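Local coordinates for methanol--corrinoid protein co-methyltransferase (Methanosarcina barkeri, PDB 2I2X) that transfers the methyl group of methanol to the cob(I)amide carried by its partner MtaC, a zinc-dependent step of methanogenesis, at residues D15-K23 and L302-W310. Residues are numbered along the deposited sequence; the frame is centred on the assembly and turned at random.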
ATOM      1  N   ASP A  15     -19.838 -13.807 -22.657  1.00 11.06           N
ATOM      2  CA  ASP A  15     -18.902 -13.072 -23.495  1.00 11.31           C
ATOM      3  C   ASP A  15     -19.303 -11.629 -23.760  1.00 11.19           C
ATOM      4  O   ASP A  15     -18.485 -10.850 -24.269  1.00 11.38           O
ATOM      5  CB  ASP A  15     -18.632 -13.797 -24.817  1.00 11.76           C
ATOM      6  CG  ASP A  15     -17.524 -13.134 -25.608  1.00 11.29           C
ATOM      7  OD1 ASP A  15     -16.355 -13.276 -25.216  1.00 12.94           O
ATOM      8  OD2 ASP A  15     -17.823 -12.441 -26.605  1.00 11.34           O
ATOM      9  N   GLU A  16     -20.532 -11.272 -23.406  1.00 10.58           N
ATOM     10  CA  GLU A  16     -21.026  -9.900 -23.563  1.00 10.85           C
ATOM     11  C   GLU A  16     -20.576  -9.024 -22.391  1.00 10.45           C
ATOM     12  O   GLU A  16     -20.628  -7.770 -22.463  1.00 10.82           O
ATOM     13  CB  GLU A  16     -22.573  -9.876 -23.601  1.00 11.74           C
ATOM     14  CG  GLU A  16     -23.214  -9.979 -24.978  1.00 13.15           C
ATOM     15  CD  GLU A  16     -24.763 -10.103 -24.964  1.00 18.44           C
ATOM     16  OE1 GLU A  16     -25.421 -10.043 -23.881  1.00 16.80           O
ATOM     17  OE2 GLU A  16     -25.329 -10.270 -26.083  1.00 20.63           O
ATOM     18  N   MET A  17     -20.196  -9.677 -21.293  1.00  9.18           N
ATOM     19  CA  MET A  17     -19.735  -8.969 -20.108  1.00  8.40           C
ATOM     20  C   MET A  17     -18.289  -8.434 -20.253  1.00  8.28           C
ATOM     21  O   MET A  17     -17.389  -9.092 -20.817  1.00  7.19           O
ATOM     22  CB  MET A  17     -19.855  -9.864 -18.889  1.00  8.10           C
ATOM     23  CG  MET A  17     -21.308 -10.309 -18.587  1.00  9.57           C
ATOM     24  SD  MET A  17     -21.374 -11.440 -17.188  1.00  8.96           S
ATOM     25  CE  MET A  17     -21.312 -10.217 -15.908  1.00  7.55           C
ATOM     26  N   THR A  18     -18.093  -7.228 -19.743  1.00  7.41           N
ATOM     27  CA  THR A  18     -16.806  -6.611 -19.767  1.00  6.78           C
ATOM     28  C   THR A  18     -16.701  -5.636 -18.595  1.00  6.26           C
ATOM     29  O   THR A  18     -17.702  -5.374 -17.892  1.00  4.73           O
ATOM     30  CB  THR A  18     -16.515  -5.938 -21.144  1.00  7.19           C
ATOM     31  OG1 THR A  18     -15.106  -5.837 -21.325  1.00  8.11           O
ATOM     32  CG2 THR A  18     -17.131  -4.538 -21.257  1.00  6.02           C
ATOM     33  N   PHE A  19     -15.492  -5.101 -18.384  1.00  5.29           N
ATOM     34  CA  PHE A  19     -15.299  -4.119 -17.327  1.00  4.68           C
ATOM     35  C   PHE A  19     -15.639  -2.678 -17.782  1.00  5.12           C
ATOM     36  O   PHE A  19     -15.585  -2.375 -18.981  1.00  5.54           O
ATOM     37  CB  PHE A  19     -13.906  -4.247 -16.730  1.00  4.10           C
ATOM     38  CG  PHE A  19     -12.769  -4.235 -17.754  1.00  3.18           C
ATOM     39  CD1 PHE A  19     -11.920  -5.327 -17.869  1.00  2.00           C
ATOM     40  CD2 PHE A  19     -12.516  -3.109 -18.529  1.00  2.00           C
ATOM     41  CE1 PHE A  19     -10.836  -5.312 -18.782  1.00  4.76           C
ATOM     42  CE2 PHE A  19     -11.468  -3.085 -19.430  1.00  3.83           C
ATOM     43  CZ  PHE A  19     -10.606  -4.190 -19.566  1.00  2.00           C
ATOM     44  N   GLY A  20     -16.040  -1.823 -16.843  1.00  5.17           N
ATOM     45  CA  GLY A  20     -16.374  -0.429 -17.137  1.00  6.58           C
ATOM     46  C   GLY A  20     -17.640  -0.192 -17.947  1.00  7.90           C
ATOM     47  O   GLY A  20     -18.055   0.969 -18.211  1.00  7.23           O
ATOM     48  N   VAL A  21     -18.254  -1.284 -18.384  1.00  9.18           N
ATOM     49  CA  VAL A  21     -19.579  -1.134 -18.956  1.00 10.63           C
ATOM     50  C   VAL A  21     -20.630  -2.045 -18.353  1.00 11.08           C
ATOM     51  O   VAL A  21     -20.428  -3.234 -18.105  1.00 11.09           O
ATOM     52  CB  VAL A  21     -19.611  -1.039 -20.571  1.00 11.02           C
ATOM     53  CG1 VAL A  21     -18.258  -1.218 -21.198  1.00  8.53           C
ATOM     54  CG2 VAL A  21     -20.682  -1.919 -21.196  1.00  8.42           C
ATOM     55  N   SER A  22     -21.764  -1.446 -18.087  1.00 11.69           N
ATOM     56  CA  SER A  22     -22.900  -2.262 -17.759  1.00 12.95           C
ATOM     57  C   SER A  22     -24.088  -1.836 -18.594  1.00 12.23           C
ATOM     58  O   SER A  22     -24.133  -0.708 -19.110  1.00 11.58           O
ATOM     59  CB  SER A  22     -23.165  -2.257 -16.263  1.00 13.06           C
ATOM     60  OG  SER A  22     -23.026  -0.955 -15.752  1.00 18.23           O
ATOM     61  N   LYS A  23     -25.017  -2.775 -18.759  1.00 12.29           N
ATOM     62  CA  LYS A  23     -26.219  -2.542 -19.544  1.00 11.94           C
ATOM     63  C   LYS A  23     -27.019  -1.344 -19.026  1.00 11.36           C
ATOM     64  O   LYS A  23     -27.559  -0.586 -19.812  1.00 10.64           O
ATOM     65  CB  LYS A  23     -27.079  -3.798 -19.567  1.00 12.09           C
ATOM     66  CG  LYS A  23     -28.284  -3.688 -20.501  1.00 14.41           C
ATOM     67  CD  LYS A  23     -29.135  -4.967 -20.527  1.00 16.00           C
ATOM     68  CE  LYS A  23     -30.010  -4.982 -21.770  1.00 17.72           C
ATOM     69  NZ  LYS A  23     -31.215  -5.785 -21.562  1.00 20.96           N
ATOM     70  N   LEU A 302      -8.468 -11.650 -11.223  1.00  3.44           N
ATOM     71  CA  LEU A 302      -9.683 -12.135 -11.820  1.00  3.66           C
ATOM     72  C   LEU A 302     -10.885 -11.213 -11.556  1.00  5.06           C
ATOM     73  O   LEU A 302     -11.709 -11.019 -12.458  1.00  5.53           O
ATOM     74  CB  LEU A 302      -9.964 -13.547 -11.344  1.00  3.85           C
ATOM     75  CG  LEU A 302     -11.275 -14.223 -11.771  1.00  3.01           C
ATOM     76  CD1 LEU A 302     -11.083 -15.697 -11.818  1.00  2.25           C
ATOM     77  CD2 LEU A 302     -12.427 -13.839 -10.853  1.00  2.00           C
ATOM     78  N   VAL A 303     -10.990 -10.643 -10.355  1.00  5.16           N
ATOM     79  CA  VAL A 303     -12.146  -9.813 -10.013  1.00  6.01           C
ATOM     80  C   VAL A 303     -12.264  -8.505 -10.823  1.00  6.75           C
ATOM     81  O   VAL A 303     -13.288  -7.809 -10.725  1.00  7.58           O
ATOM     82  CB  VAL A 303     -12.158  -9.441  -8.496  1.00  6.86           C
ATOM     83  CG1 VAL A 303     -12.566 -10.658  -7.653  1.00  5.84           C
ATOM     84  CG2 VAL A 303     -10.782  -8.894  -8.049  1.00  5.91           C
ATOM     85  N   MET A 304     -11.236  -8.155 -11.599  1.00  5.68           N
ATOM     86  CA  MET A 304     -11.274  -6.920 -12.382  1.00  5.91           C
ATOM     87  C   MET A 304     -12.039  -7.183 -13.674  1.00  5.81           C
ATOM     88  O   MET A 304     -12.505  -6.240 -14.350  1.00  6.06           O
ATOM     89  CB  MET A 304      -9.855  -6.407 -12.746  1.00  5.82           C
ATOM     90  CG  MET A 304      -9.030  -5.762 -11.615  1.00  6.55           C
ATOM     91  SD  MET A 304      -7.393  -5.016 -12.018  1.00  7.60           S
ATOM     92  CE  MET A 304      -6.517  -6.538 -12.211  1.00  6.26           C
ATOM     93  N   GLN A 305     -12.172  -8.470 -13.995  1.00  4.79           N
ATOM     94  CA  GLN A 305     -12.600  -8.945 -15.307  1.00  3.78           C
ATOM     95  C   GLN A 305     -13.825  -8.180 -15.826  1.00  3.77           C
ATOM     96  O   GLN A 305     -13.954  -7.954 -17.022  1.00  2.28           O
ATOM     97  CB  GLN A 305     -12.888 -10.449 -15.226  1.00  4.41           C
ATOM     98  CG  GLN A 305     -14.139 -10.777 -14.379  1.00  3.35           C
ATOM     99  CD  GLN A 305     -14.247 -12.226 -13.943  1.00  4.32           C
ATOM    100  OE1 GLN A 305     -13.790 -13.147 -14.615  1.00  2.96           O
ATOM    101  NE2 GLN A 305     -14.897 -12.432 -12.810  1.00  6.30           N
ATOM    102  N   CYS A 306     -14.733  -7.827 -14.911  1.00  3.59           N
ATOM    103  CA  CYS A 306     -15.931  -7.098 -15.254  1.00  4.09           C
ATOM    104  C   CYS A 306     -16.297  -6.039 -14.228  1.00  3.83           C
ATOM    105  O   CYS A 306     -17.459  -5.677 -14.132  1.00  5.74           O
ATOM    106  CB  CYS A 306     -17.114  -8.041 -15.435  1.00  4.19           C
ATOM    107  SG  CYS A 306     -16.889  -9.332 -16.685  1.00  6.87           S
ATOM    108  N   CYS A 307     -15.343  -5.525 -13.466  1.00  3.13           N
ATOM    109  CA  CYS A 307     -15.681  -4.507 -12.490  1.00  3.64           C
ATOM    110  C   CYS A 307     -16.090  -3.204 -13.168  1.00  3.95           C
ATOM    111  O   CYS A 307     -15.727  -2.961 -14.293  1.00  3.97           O
ATOM    112  CB  CYS A 307     -14.510  -4.245 -11.549  1.00  3.58           C
ATOM    113  SG  CYS A 307     -13.078  -3.483 -12.365  1.00  4.47           S
ATOM    114  N   ASP A 308     -16.838  -2.365 -12.459  1.00  4.44           N
ATOM    115  CA  ASP A 308     -17.118  -1.017 -12.914  1.00  5.05           C
ATOM    116  C   ASP A 308     -16.356  -0.027 -12.055  1.00  5.31           C
ATOM    117  O   ASP A 308     -15.841   0.987 -12.564  1.00  5.71           O
ATOM    118  CB  ASP A 308     -18.617  -0.737 -12.916  1.00  4.73           C
ATOM    119  CG  ASP A 308     -19.375  -1.694 -13.852  1.00  8.17           C
ATOM    120  OD1 ASP A 308     -19.531  -1.355 -15.058  1.00  9.67           O
ATOM    121  OD2 ASP A 308     -19.780  -2.798 -13.392  1.00  7.76           O
ATOM    122  N   CYS A 309     -16.269  -0.320 -10.757  1.00  4.90           N
ATOM    123  CA  CYS A 309     -15.416   0.460  -9.848  1.00  5.00           C
ATOM    124  C   CYS A 309     -14.441  -0.476  -9.159  1.00  4.98           C
ATOM    125  O   CYS A 309     -14.697  -1.676  -9.056  1.00  5.02           O
ATOM    126  CB  CYS A 309     -16.251   1.279  -8.861  1.00  4.53           C
ATOM    127  SG  CYS A 309     -17.638   2.119  -9.705  1.00  5.46           S
ATOM    128  N   TRP A 310     -13.315   0.066  -8.718  1.00  5.19           N
ATOM    129  CA  TRP A 310     -12.187  -0.746  -8.267  1.00  5.24           C
ATOM    130  C   TRP A 310     -11.707  -0.140  -6.971  1.00  5.68           C
ATOM    131  O   TRP A 310     -11.325   1.040  -6.932  1.00  5.27           O
ATOM    132  CB  TRP A 310     -11.111  -0.724  -9.329  1.00  5.00           C
ATOM    133  CG  TRP A 310      -9.867  -1.549  -9.111  1.00  5.93           C
ATOM    134  CD1 TRP A 310      -8.575  -1.104  -9.233  1.00  6.24           C
ATOM    135  CD2 TRP A 310      -9.783  -2.947  -8.808  1.00  5.88           C
ATOM    136  NE1 TRP A 310      -7.693  -2.131  -9.009  1.00  8.66           N
ATOM    137  CE2 TRP A 310      -8.402  -3.280  -8.759  1.00  8.56           C
ATOM    138  CE3 TRP A 310     -10.732  -3.954  -8.576  1.00  5.87           C
ATOM    139  CZ2 TRP A 310      -7.941  -4.583  -8.480  1.00  6.93           C
ATOM    140  CZ3 TRP A 310     -10.278  -5.255  -8.303  1.00  6.49           C
ATOM    141  CH2 TRP A 310      -8.887  -5.553  -8.256  1.00  7.11           C
TER
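With chi1 at 52°, Phe19 sets CG between its own backbone N and carbonyl carbon, and this turns the ring toward the turn at 304-307, where CD1 lies 3.4 Å from Gln305 O. The close approach of the backbones also leaves CB 3.4 Å from Met304 O. Both carbonyls approach the ring obliquely. Cys306 turns SG beside its backbone N, anti to the carbonyl carbon (chi1 -57°), where the sulfur packs 3.7 Å from Met17 CB; a side chain this small is consistent with the short distance of 3.7 Å between Phe19 CA and Cys306 CA. One hydrogen bond ties the loops, Gly20 N to Cys307 O at 2.8 Å, nearly straight (162°) and in the carbonyl plane. Gly20 suits its place because its phi is positive, a conformation more easily adopted by glycine than by most other residues. Asp308 OD1 rests 3.5 Å from Val21 C, while its OD2 forms a salt bridge with Lys277, which probably balances the charge of this buried carboxylate. An alanine in place of Phe19 would probably open a gap beside Met340, Leu344 and Met356 and lose the ring contact with Gln305 O. The contact joins segment 15-23, near the N-terminus, to the loop leading into barrel strand 309-311, with helices 325-345 and 349-361 packing on Phe19 and helix 273-280 on Met17.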